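Local coordinates for UTP-glucose-1-phosphate uridylyltransferase 2 (Trypanosoma brucei, PDB 3GUE), which probably catalyses the reversible transfer of a uridylyl group from UTP to alpha-D-glucose 1-phosphate, giving UDP-glucose and diphosphate, and binds UDP-glucose in its pocket, at residues K50-V55 with R275-E280; L232-M235 with Q239-F242; F242-C247 with G257-K262. All coordinates share one frame; numbering follows the deposited sequence.

Contact 1 (K50-V55 with R275-E280); sequences KSISPV and RFVLRE. Unlike the reference sequence in segment 50-55: Ser53 (reference Phe). With UPG (uridine-5'-diphosphate-glucose), chain C.
Over one face of the Arg279 guanidinium sits the CD1 methyl of Ile52, centred on the group and 3.8 Å from CZ. The two side chains meet at about a right angle, so a single methyl end rests on that one face. At the Phe276 ring the approach is different: Val55 CG2 comes to the edge, near the ring plane, 4.4 Å from CE1. The other branch of Ile52 reaches Val277, its CG2 lying 3.7 Å from Val277 CG2. With chi1 at 51°, CG1 of Ile52 is wedged between its own backbone N and carbonyl carbon, which lets CD1 and CG2 serve different partners. The guanidinium is held by bonds from its nitrogens, NH2 to Glu49 in a salt bridge and to His258 NE2, NH1 to the carbonyl of Ile47. No hydrogen bond joins 50-55 to 275-280; both flank strand 257-262, and their end-to-end directions differ by 113°. At the far end of 275-280, the Glu280 carboxylate takes two sugar hydroxyls of UDP-glucose, O2' on OE1 and O3' on OE2, each at 2.5 Å. Holding two neighbouring hydroxyls with one carboxylate would restrict how the glucose is turned. This is the small antiparallel sheet, 53-54, 257-262 and 275-280, that borders the sugar site of a UDPGP-family enzyme.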
loop_
_atom_site.group_PDB
_atom_site.type_symbol
_atom_site.label_atom_id
_atom_site.label_comp_id
_atom_site.label_asym_id
_atom_site.label_seq_id
_atom_site.Cartn_x
_atom_site.Cartn_y
_atom_site.Cartn_z
ATOM N N LYS A 50 -22.362 -9.335 -6.459
ATOM C CA LYS A 50 -23.073 -10.242 -7.346
ATOM C C LYS A 50 -22.362 -10.494 -8.694
ATOM O O LYS A 50 -22.794 -11.368 -9.492
ATOM C CB LYS A 50 -24.517 -9.779 -7.508
ATOM C CG LYS A 50 -25.369 -10.120 -6.284
ATOM C CD LYS A 50 -26.863 -9.996 -6.555
ATOM C CE LYS A 50 -27.674 -10.114 -5.267
ATOM N NZ LYS A 50 -29.160 -9.841 -5.477
ATOM N N SER A 51 -21.242 -9.784 -8.892
ATOM C CA SER A 51 -20.428 -9.864 -10.118
ATOM C C SER A 51 -19.245 -10.814 -9.967
ATOM O O SER A 51 -18.524 -11.105 -10.938
ATOM C CB SER A 51 -19.936 -8.462 -10.541
ATOM O OG SER A 51 -18.897 -7.990 -9.688
ATOM N N ILE A 52 -19.041 -11.289 -8.743
ATOM C CA ILE A 52 -17.882 -12.098 -8.436
ATOM C C ILE A 52 -18.229 -13.294 -7.565
ATOM O O ILE A 52 -19.305 -13.361 -6.944
ATOM C CB ILE A 52 -16.779 -11.268 -7.738
ATOM C CG1 ILE A 52 -17.369 -10.497 -6.550
ATOM C CG2 ILE A 52 -16.091 -10.356 -8.762
ATOM C CD1 ILE A 52 -16.370 -10.096 -5.515
ATOM N N SER A 53 -17.291 -14.226 -7.540
ATOM C CA SER A 53 -17.375 -15.452 -6.767
ATOM C C SER A 53 -16.140 -15.486 -5.878
ATOM O O SER A 53 -15.097 -14.962 -6.271
ATOM C CB SER A 53 -17.352 -16.643 -7.706
ATOM O OG SER A 53 -18.566 -16.689 -8.420
ATOM N N PRO A 54 -16.247 -16.081 -4.676
ATOM C CA PRO A 54 -15.067 -16.186 -3.810
ATOM C C PRO A 54 -13.985 -17.171 -4.306
ATOM O O PRO A 54 -14.293 -18.185 -4.919
ATOM C CB PRO A 54 -15.650 -16.643 -2.470
ATOM C CG PRO A 54 -16.921 -17.331 -2.829
ATOM C CD PRO A 54 -17.454 -16.648 -4.041
ATOM N N VAL A 55 -12.732 -16.833 -4.045
ATOM C CA VAL A 55 -11.609 -17.752 -4.222
ATOM C C VAL A 55 -11.497 -18.671 -2.995
ATOM O O VAL A 55 -11.095 -18.235 -1.904
ATOM C CB VAL A 55 -10.272 -16.994 -4.432
ATOM C CG1 VAL A 55 -9.111 -17.984 -4.574
ATOM C CG2 VAL A 55 -10.342 -16.088 -5.624
ATOM N N ARG A 275 -11.356 -15.955 -14.342
ATOM C CA ARG A 275 -10.205 -15.065 -14.271
ATOM C C ARG A 275 -10.200 -14.439 -12.881
ATOM O O ARG A 275 -11.256 -14.274 -12.260
ATOM C CB ARG A 275 -10.241 -13.993 -15.375
ATOM C CG ARG A 275 -11.207 -14.288 -16.515
ATOM C CD ARG A 275 -10.867 -13.555 -17.817
ATOM N NE ARG A 275 -9.902 -14.289 -18.645
ATOM C CZ ARG A 275 -9.966 -14.394 -19.974
ATOM N NH1 ARG A 275 -10.955 -13.819 -20.648
ATOM N NH2 ARG A 275 -9.046 -15.088 -20.638
ATOM N N PHE A 276 -9.005 -14.146 -12.379
ATOM C CA PHE A 276 -8.833 -13.440 -11.124
ATOM C C PHE A 276 -9.351 -12.010 -11.240
ATOM O O PHE A 276 -9.267 -11.399 -12.307
ATOM C CB PHE A 276 -7.348 -13.357 -10.763
ATOM C CG PHE A 276 -6.786 -14.591 -10.087
ATOM C CD1 PHE A 276 -7.375 -15.115 -8.934
ATOM C CD2 PHE A 276 -5.615 -15.164 -10.554
ATOM C CE1 PHE A 276 -6.830 -16.207 -8.296
ATOM C CE2 PHE A 276 -5.074 -16.258 -9.928
ATOM C CZ PHE A 276 -5.682 -16.780 -8.795
ATOM N N VAL A 277 -9.912 -11.500 -10.146
ATOM C CA VAL A 277 -10.188 -10.077 -10.002
ATOM C C VAL A 277 -9.700 -9.601 -8.633
ATOM O O VAL A 277 -9.727 -10.343 -7.647
ATOM C CB VAL A 277 -11.704 -9.657 -10.243
ATOM C CG1 VAL A 277 -12.431 -10.579 -11.245
ATOM C CG2 VAL A 277 -12.485 -9.554 -8.940
ATOM N N LEU A 278 -9.243 -8.361 -8.587
ATOM C CA LEU A 278 -8.851 -7.737 -7.337
ATOM C C LEU A 278 -9.943 -6.729 -7.012
ATOM O O LEU A 278 -10.291 -5.877 -7.846
ATOM C CB LEU A 278 -7.473 -7.087 -7.484
ATOM C CG LEU A 278 -6.870 -6.261 -6.343
ATOM C CD1 LEU A 278 -6.544 -7.131 -5.147
ATOM C CD2 LEU A 278 -5.572 -5.560 -6.872
ATOM N N ARG A 279 -10.586 -6.879 -5.863
ATOM C CA ARG A 279 -11.526 -5.840 -5.437
ATOM C C ARG A 279 -10.930 -5.010 -4.294
ATOM O O ARG A 279 -10.793 -5.509 -3.166
ATOM C CB ARG A 279 -12.866 -6.402 -5.045
ATOM C CG ARG A 279 -13.877 -5.299 -4.733
ATOM C CD ARG A 279 -15.247 -5.790 -4.485
ATOM N NE ARG A 279 -15.352 -6.782 -3.413
ATOM C CZ ARG A 279 -16.507 -7.274 -2.991
ATOM N NH1 ARG A 279 -17.633 -6.839 -3.537
ATOM N NH2 ARG A 279 -16.541 -8.192 -2.028
ATOM N N GLU A 280 -10.560 -3.764 -4.615
ATOM C CA GLU A 280 -10.026 -2.797 -3.637
ATOM C C GLU A 280 -11.139 -2.182 -2.797
ATOM O O GLU A 280 -12.306 -2.245 -3.170
ATOM C CB GLU A 280 -9.271 -1.685 -4.342
ATOM C CG GLU A 280 -7.993 -2.112 -5.078
ATOM C CD GLU A 280 -6.879 -2.539 -4.143
ATOM O OE1 GLU A 280 -6.237 -1.692 -3.489
ATOM O OE2 GLU A 280 -6.630 -3.732 -4.086
HETATM N N1 UPG C . 1.372 4.661 -3.566
HETATM C C2 UPG C . 2.130 5.146 -4.652
HETATM N N3 UPG C . 1.460 5.881 -5.614
HETATM C C4 UPG C . 0.113 6.150 -5.556
HETATM C C5 UPG C . -0.651 5.656 -4.491
HETATM C C6 UPG C . -0.035 4.907 -3.493
HETATM O O2 UPG C . 3.352 4.984 -4.788
HETATM O O4 UPG C . -0.375 6.833 -6.466
HETATM C C1C UPG C . 2.045 3.854 -2.498
HETATM C C2C UPG C . 1.811 4.178 -1.020
HETATM O O2C UPG C . 2.650 5.261 -0.595
HETATM C C3C UPG C . 2.260 2.862 -0.389
HETATM C C4C UPG C . 1.733 1.832 -1.375
HETATM O O4C UPG C . 1.545 2.513 -2.645
HETATM O O3C UPG C . 3.685 2.803 -0.404
HETATM C C5C UPG C . 0.343 1.266 -0.934
HETATM O O5C UPG C . -0.694 2.208 -0.982
HETATM P PA UPG C . -1.816 2.269 0.177
HETATM O O1A UPG C . -1.049 2.232 1.454
HETATM O O2A UPG C . -2.783 3.348 -0.055
HETATM O O3A UPG C . -2.549 0.805 0.006
HETATM P PB UPG C . -3.828 0.443 -0.932
HETATM O O1B UPG C . -3.537 0.905 -2.300
HETATM O O2B UPG C . -5.111 0.841 -0.271
HETATM O O3B UPG C . -3.782 -1.155 -0.792
HETATM C "C1'" UPG C . -2.627 -1.884 -1.351
HETATM C "C2'" UPG C . -3.128 -2.864 -2.402
HETATM C "C3'" UPG C . -4.141 -3.782 -1.731
HETATM C "C4'" UPG C . -3.445 -4.542 -0.590
HETATM C "C5'" UPG C . -2.827 -3.544 0.422
HETATM C "C6'" UPG C . -1.885 -4.255 1.359
HETATM O "O2'" UPG C . -3.759 -2.176 -3.499
HETATM O "O3'" UPG C . -4.705 -4.643 -2.705
HETATM O "O4'" UPG C . -4.363 -5.397 0.075
HETATM O "O5'" UPG C . -2.006 -2.531 -0.223
HETATM O "O6'" UPG C . -1.630 -3.420 2.491
#

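Contact 2 (L232-M235 with Q239-F242); sequences LDYM and QLGF
Gln239, with positive phi, meets Met235 through the backbone as the chain leaves helical geometry in a Schellman motif. Its N lies 3.1 Å from Met235 O, but the angle is too poor for a hydrogen bond. Leu240 N takes that carbonyl instead, at 2.9 Å and with a nearly straight N-H...O angle of 177°. The same residue seals the turn with its side chain: Leu240 CB rests 3.7 Å from Met235 CG, while CD1 comes obliquely to the Tyr234 ring, 4.4 Å from CE2. Met235 runs out fully extended, CG anti to the backbone N (chi1 -176°), and this carries its CE methyl past Leu240 to the next peptides. There Met235 CE lies 3.5 Å from Leu240 O and 3.7 Å from Gly241 O. Phe242 ends the walk: Phe242 N is 3.8 Å from Met235 CE, and the side chain is directed away from the helix. The hydroxyl of Tyr234 is engaged with Glu363 and Lys238. The turn thus passes from helix 229-237 into strand 242-248: Met235 also packs on Tyr214 of strand 214-219 and Trp307 of strand 300-309, and the backbone of Gly241 is hydrogen-bonded to the backbones of Asn309 and Arg361.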
loop_
_atom_site.group_PDB
_atom_site.type_symbol
_atom_site.label_atom_id
_atom_site.label_comp_id
_atom_site.label_asym_id
_atom_site.label_seq_id
_atom_site.Cartn_x
_atom_site.Cartn_y
_atom_site.Cartn_z
ATOM N N LEU A 232 10.962 -16.583 -6.459
ATOM C CA LEU A 232 11.467 -16.202 -7.760
ATOM C C LEU A 232 11.683 -17.426 -8.643
ATOM O O LEU A 232 11.255 -17.433 -9.800
ATOM C CB LEU A 232 12.743 -15.383 -7.631
ATOM C CG LEU A 232 13.388 -14.936 -8.946
ATOM C CD1 LEU A 232 12.297 -14.326 -9.895
ATOM C CD2 LEU A 232 14.466 -13.945 -8.617
ATOM N N ASP A 233 12.348 -18.445 -8.096
ATOM C CA ASP A 233 12.661 -19.698 -8.811
ATOM C C ASP A 233 11.370 -20.310 -9.359
ATOM O O ASP A 233 11.304 -20.684 -10.519
ATOM C CB ASP A 233 13.333 -20.720 -7.872
ATOM C CG ASP A 233 14.799 -20.426 -7.585
ATOM O OD1 ASP A 233 15.421 -19.576 -8.247
ATOM O OD2 ASP A 233 15.351 -21.098 -6.692
ATOM N N TYR A 234 10.350 -20.378 -8.501
ATOM C CA TYR A 234 9.030 -20.903 -8.840
ATOM C C TYR A 234 8.342 -20.169 -9.980
ATOM O O TYR A 234 7.816 -20.799 -10.907
ATOM C CB TYR A 234 8.113 -20.867 -7.633
ATOM C CG TYR A 234 6.686 -21.254 -7.976
ATOM C CD1 TYR A 234 6.357 -22.582 -8.249
ATOM C CD2 TYR A 234 5.677 -20.287 -8.057
ATOM C CE1 TYR A 234 5.080 -22.948 -8.576
ATOM C CE2 TYR A 234 4.380 -20.639 -8.385
ATOM C CZ TYR A 234 4.088 -21.989 -8.642
ATOM O OH TYR A 234 2.800 -22.385 -8.957
ATOM N N MET A 235 8.339 -18.846 -9.879
ATOM C CA MET A 235 7.716 -17.974 -10.868
ATOM C C MET A 235 8.317 -18.201 -12.258
ATOM O O MET A 235 7.603 -18.346 -13.270
ATOM C CB MET A 235 7.931 -16.535 -10.432
ATOM C CG MET A 235 7.257 -15.520 -11.325
ATOM S SD MET A 235 7.906 -13.890 -10.982
ATOM C CE MET A 235 6.963 -12.959 -12.219
ATOM N N GLN A 239 7.053 -20.107 -15.741
ATOM C CA GLN A 239 7.083 -19.054 -16.782
ATOM C C GLN A 239 5.956 -18.022 -16.592
ATOM O O GLN A 239 5.221 -17.686 -17.545
ATOM C CB GLN A 239 7.003 -19.650 -18.202
ATOM C CG GLN A 239 8.152 -20.588 -18.669
ATOM C CD GLN A 239 7.662 -21.624 -19.699
ATOM O OE1 GLN A 239 6.631 -22.285 -19.500
ATOM N NE2 GLN A 239 8.398 -21.767 -20.796
ATOM N N LEU A 240 5.827 -17.522 -15.362
ATOM C CA LEU A 240 4.787 -16.551 -14.997
ATOM C C LEU A 240 5.231 -15.141 -15.327
ATOM O O LEU A 240 6.421 -14.831 -15.172
ATOM C CB LEU A 240 4.509 -16.594 -13.489
ATOM C CG LEU A 240 4.098 -17.881 -12.778
ATOM C CD1 LEU A 240 3.696 -17.533 -11.362
ATOM C CD2 LEU A 240 2.971 -18.543 -13.534
ATOM N N GLY A 241 4.285 -14.303 -15.775
ATOM C CA GLY A 241 4.532 -12.881 -15.966
ATOM C C GLY A 241 4.316 -12.072 -14.697
ATOM O O GLY A 241 4.866 -10.980 -14.523
ATOM N N PHE A 242 3.510 -12.628 -13.805
ATOM C CA PHE A 242 3.032 -11.909 -12.643
ATOM C C PHE A 242 2.710 -12.936 -11.553
ATOM O O PHE A 242 2.017 -13.936 -11.801
ATOM C CB PHE A 242 1.800 -11.108 -13.077
ATOM C CG PHE A 242 1.083 -10.362 -11.971
ATOM C CD1 PHE A 242 1.181 -8.973 -11.880
ATOM C CD2 PHE A 242 0.255 -11.029 -11.103
ATOM C CE1 PHE A 242 0.464 -8.268 -10.899
ATOM C CE2 PHE A 242 -0.434 -10.358 -10.081
ATOM C CZ PHE A 242 -0.349 -8.968 -9.985
#

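Contact 3 (F242-C247 with G257-K262); sequences FLMEVC and GHLAYK. With UPG (uridine-5'-diphosphate-glucose), chain C.
Leu259 is the one residue of 257-262 that touches 242-247, and its two methyls are used differently. CD2 meets Met244 alone, 3.7 Å from Met244 SD, while CD1 touches both Met244 SD and Val246 CG1, each at 3.9 Å, so the branched end fits against two side chains two residues apart on the strand. The Met244 and Leu259 side chains lie alongside each other, running opposite ways. The thioether leaves the strand with CG anti to the backbone N (chi1 173°) and turns at chi3, which brings Met244 CE to 4.0 Å from Leu259 CD2. Val246 instead crosses Leu259 at about a right angle. Buried and wholly apolar, this cluster joins two sheets: 242-248 is a strand of the mixed sheet at the heart of the GT-A-type nucleotidyltransferase fold, 257-262 the middle strand of the small antiparallel one. Ala364 of strand 362-366 also lies against Leu259. The backbones stay apart even here, the nearest CA pair being Val246 and His258 at 8.6 Å, and they separate further on from there, with no hydrogen bond between the segments. At the start of 257-262, Gly257 N instead donates to O4' of UDP-glucose, 3.0 Å away and almost straight at 175°. The sugar's O3' lies close against Gly257, where there is no side chain. Next to it the His258 side chain points away from 242-247, and ND1 donates in its ring plane to Leu259 O at 3.0 Å, from well above that carbonyl's plane. Toward the other end Tyr261 is partly exposed, its ring meeting that of Phe276 with the planes about 15° apart, and Lys262 reaches solvent.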
loop_
_atom_site.group_PDB
_atom_site.type_symbol
_atom_site.label_atom_id
_atom_site.label_comp_id
_atom_site.label_asym_id
_atom_site.label_seq_id
_atom_site.Cartn_x
_atom_site.Cartn_y
_atom_site.Cartn_z
ATOM N N PHE A 242 3.510 -12.628 -13.805
ATOM C CA PHE A 242 3.032 -11.909 -12.643
ATOM C C PHE A 242 2.710 -12.936 -11.553
ATOM O O PHE A 242 2.017 -13.936 -11.801
ATOM C CB PHE A 242 1.800 -11.108 -13.077
ATOM C CG PHE A 242 1.083 -10.362 -11.971
ATOM C CD1 PHE A 242 1.181 -8.973 -11.880
ATOM C CD2 PHE A 242 0.255 -11.029 -11.103
ATOM C CE1 PHE A 242 0.464 -8.268 -10.899
ATOM C CE2 PHE A 242 -0.434 -10.358 -10.081
ATOM C CZ PHE A 242 -0.349 -8.968 -9.985
ATOM N N LEU A 243 3.283 -12.707 -10.370
ATOM C CA LEU A 243 2.975 -13.451 -9.185
ATOM C C LEU A 243 2.589 -12.482 -8.065
ATOM O O LEU A 243 3.352 -11.588 -7.727
ATOM C CB LEU A 243 4.151 -14.330 -8.775
ATOM C CG LEU A 243 3.923 -15.400 -7.691
ATOM C CD1 LEU A 243 4.878 -16.550 -7.894
ATOM C CD2 LEU A 243 4.025 -14.869 -6.233
ATOM N N MET A 244 1.401 -12.675 -7.498
ATOM C CA MET A 244 0.937 -11.926 -6.316
ATOM C C MET A 244 1.042 -12.742 -5.021
ATOM O O MET A 244 0.507 -13.844 -4.953
ATOM C CB MET A 244 -0.541 -11.558 -6.513
ATOM C CG MET A 244 -1.175 -10.925 -5.275
ATOM S SD MET A 244 -2.936 -10.637 -5.440
ATOM C CE MET A 244 -2.969 -9.358 -6.701
ATOM N N GLU A 245 1.701 -12.211 -3.986
ATOM C CA GLU A 245 1.680 -12.859 -2.681
ATOM C C GLU A 245 0.394 -12.431 -1.967
ATOM O O GLU A 245 0.065 -11.253 -1.991
ATOM C CB GLU A 245 2.919 -12.487 -1.829
ATOM C CG GLU A 245 4.294 -12.721 -2.458
ATOM C CD GLU A 245 5.397 -12.599 -1.411
ATOM O OE1 GLU A 245 5.109 -12.050 -0.314
ATOM O OE2 GLU A 245 6.529 -13.081 -1.662
ATOM N N VAL A 246 -0.357 -13.392 -1.426
ATOM C CA VAL A 246 -1.530 -13.125 -0.572
ATOM C C VAL A 246 -1.359 -13.773 0.807
ATOM O O VAL A 246 -0.592 -14.729 0.962
ATOM C CB VAL A 246 -2.859 -13.638 -1.198
ATOM C CG1 VAL A 246 -3.170 -12.937 -2.518
ATOM C CG2 VAL A 246 -2.845 -15.178 -1.376
ATOM N N CYS A 247 -2.096 -13.264 1.802
ATOM C CA CYS A 247 -2.168 -13.898 3.111
ATOM C C CYS A 247 -3.597 -14.370 3.395
ATOM O O CYS A 247 -4.583 -13.783 2.904
ATOM C CB CYS A 247 -1.711 -12.912 4.206
ATOM S SG CYS A 247 0.070 -12.452 4.184
ATOM N N GLY A 257 -7.168 -4.763 -0.705
ATOM C CA GLY A 257 -7.918 -5.585 -1.645
ATOM C C GLY A 257 -7.901 -7.084 -1.396
ATOM O O GLY A 257 -6.906 -7.626 -0.948
ATOM N N HIS A 258 -9.023 -7.730 -1.673
ATOM C CA HIS A 258 -9.100 -9.197 -1.693
ATOM C C HIS A 258 -9.273 -9.696 -3.117
ATOM O O HIS A 258 -9.774 -8.976 -3.998
ATOM C CB HIS A 258 -10.239 -9.730 -0.806
ATOM C CG HIS A 258 -11.608 -9.403 -1.313
ATOM N ND1 HIS A 258 -12.255 -10.170 -2.255
ATOM C CD2 HIS A 258 -12.447 -8.381 -1.020
ATOM C CE1 HIS A 258 -13.444 -9.650 -2.509
ATOM N NE2 HIS A 258 -13.586 -8.563 -1.776
ATOM N N LEU A 259 -8.853 -10.943 -3.316
ATOM C CA LEU A 259 -9.015 -11.629 -4.576
ATOM C C LEU A 259 -10.402 -12.206 -4.680
ATOM O O LEU A 259 -11.046 -12.532 -3.670
ATOM C CB LEU A 259 -7.951 -12.737 -4.754
ATOM C CG LEU A 259 -6.535 -12.233 -5.042
ATOM C CD1 LEU A 259 -5.634 -13.414 -5.458
ATOM C CD2 LEU A 259 -6.495 -11.164 -6.119
ATOM N N ALA A 260 -10.862 -12.316 -5.919
ATOM C CA ALA A 260 -12.125 -12.974 -6.218
ATOM C C ALA A 260 -11.981 -13.506 -7.621
ATOM O O ALA A 260 -10.919 -13.412 -8.212
ATOM C CB ALA A 260 -13.279 -11.999 -6.114
ATOM N N TYR A 261 -13.055 -14.076 -8.135
ATOM C CA TYR A 261 -13.090 -14.702 -9.438
ATOM C C TYR A 261 -14.227 -14.079 -10.238
ATOM O O TYR A 261 -15.261 -13.702 -9.672
ATOM C CB TYR A 261 -13.376 -16.202 -9.281
ATOM C CG TYR A 261 -12.148 -17.070 -9.049
ATOM C CD1 TYR A 261 -10.970 -16.840 -9.749
ATOM C CD2 TYR A 261 -12.194 -18.155 -8.155
ATOM C CE1 TYR A 261 -9.849 -17.633 -9.556
ATOM C CE2 TYR A 261 -11.065 -18.953 -7.942
ATOM C CZ TYR A 261 -9.914 -18.693 -8.653
ATOM O OH TYR A 261 -8.812 -19.477 -8.470
ATOM N N LYS A 262 -14.046 -14.002 -11.552
ATOM C CA LYS A 262 -15.129 -13.577 -12.464
ATOM C C LYS A 262 -15.179 -14.494 -13.685
ATOM O O LYS A 262 -14.136 -14.952 -14.169
ATOM C CB LYS A 262 -14.854 -12.135 -12.908
ATOM C CG LYS A 262 -16.019 -11.372 -13.495
ATOM C CD LYS A 262 -15.517 -10.011 -13.968
ATOM C CE LYS A 262 -14.367 -10.155 -14.965
ATOM N NZ LYS A 262 -13.334 -9.086 -14.785
HETATM N N1 UPG C . 1.372 4.661 -3.566
HETATM C C2 UPG C . 2.130 5.146 -4.652
HETATM N N3 UPG C . 1.460 5.881 -5.614
HETATM C C4 UPG C . 0.113 6.150 -5.556
HETATM C C5 UPG C . -0.651 5.656 -4.491
HETATM C C6 UPG C . -0.035 4.907 -3.493
HETATM O O2 UPG C . 3.352 4.984 -4.788
HETATM O O4 UPG C . -0.375 6.833 -6.466
HETATM C C1C UPG C . 2.045 3.854 -2.498
HETATM C C2C UPG C . 1.811 4.178 -1.020
HETATM O O2C UPG C . 2.650 5.261 -0.595
HETATM C C3C UPG C . 2.260 2.862 -0.389
HETATM C C4C UPG C . 1.733 1.832 -1.375
HETATM O O4C UPG C . 1.545 2.513 -2.645
HETATM O O3C UPG C . 3.685 2.803 -0.404
HETATM C C5C UPG C . 0.343 1.266 -0.934
HETATM O O5C UPG C . -0.694 2.208 -0.982
HETATM P PA UPG C . -1.816 2.269 0.177
HETATM O O1A UPG C . -1.049 2.232 1.454
HETATM O O2A UPG C . -2.783 3.348 -0.055
HETATM O O3A UPG C . -2.549 0.805 0.006
HETATM P PB UPG C . -3.828 0.443 -0.932
HETATM O O1B UPG C . -3.537 0.905 -2.300
HETATM O O2B UPG C . -5.111 0.841 -0.271
HETATM O O3B UPG C . -3.782 -1.155 -0.792
HETATM C "C1'" UPG C . -2.627 -1.884 -1.351
HETATM C "C2'" UPG C . -3.128 -2.864 -2.402
HETATM C "C3'" UPG C . -4.141 -3.782 -1.731
HETATM C "C4'" UPG C . -3.445 -4.542 -0.590
HETATM C "C5'" UPG C . -2.827 -3.544 0.422
HETATM C "C6'" UPG C . -1.885 -4.255 1.359
HETATM O "O2'" UPG C . -3.759 -2.176 -3.499
HETATM O "O3'" UPG C . -4.705 -4.643 -2.705
HETATM O "O4'" UPG C . -4.363 -5.397 0.075
HETATM O "O5'" UPG C . -2.006 -2.531 -0.223
HETATM O "O6'" UPG C . -1.630 -3.420 2.491
#

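Contact 3 is wholly buried where it touches; contact 1 includes partly exposed side chains and contact 2 the exposed Gln239. Contacts 1 and 3 are close neighbours, their centres 9 Å apart: strand 257-262 of contact 3 lies between the segments of contact 1, with Ala260 N bonded to Val277 O. Both reach UDP-glucose, one through a carboxylate and the other through a backbone N-H, so their apolar packing adjoins a polar sugar site. Contact 2 is farther off, about 22 Å from contact 1 between centres, and differs in being local and partly backbone-bonded. It shares Phe242 with contact 3, and Tyr234 packs on Leu243, tying helix 229-237 to strand 242-248.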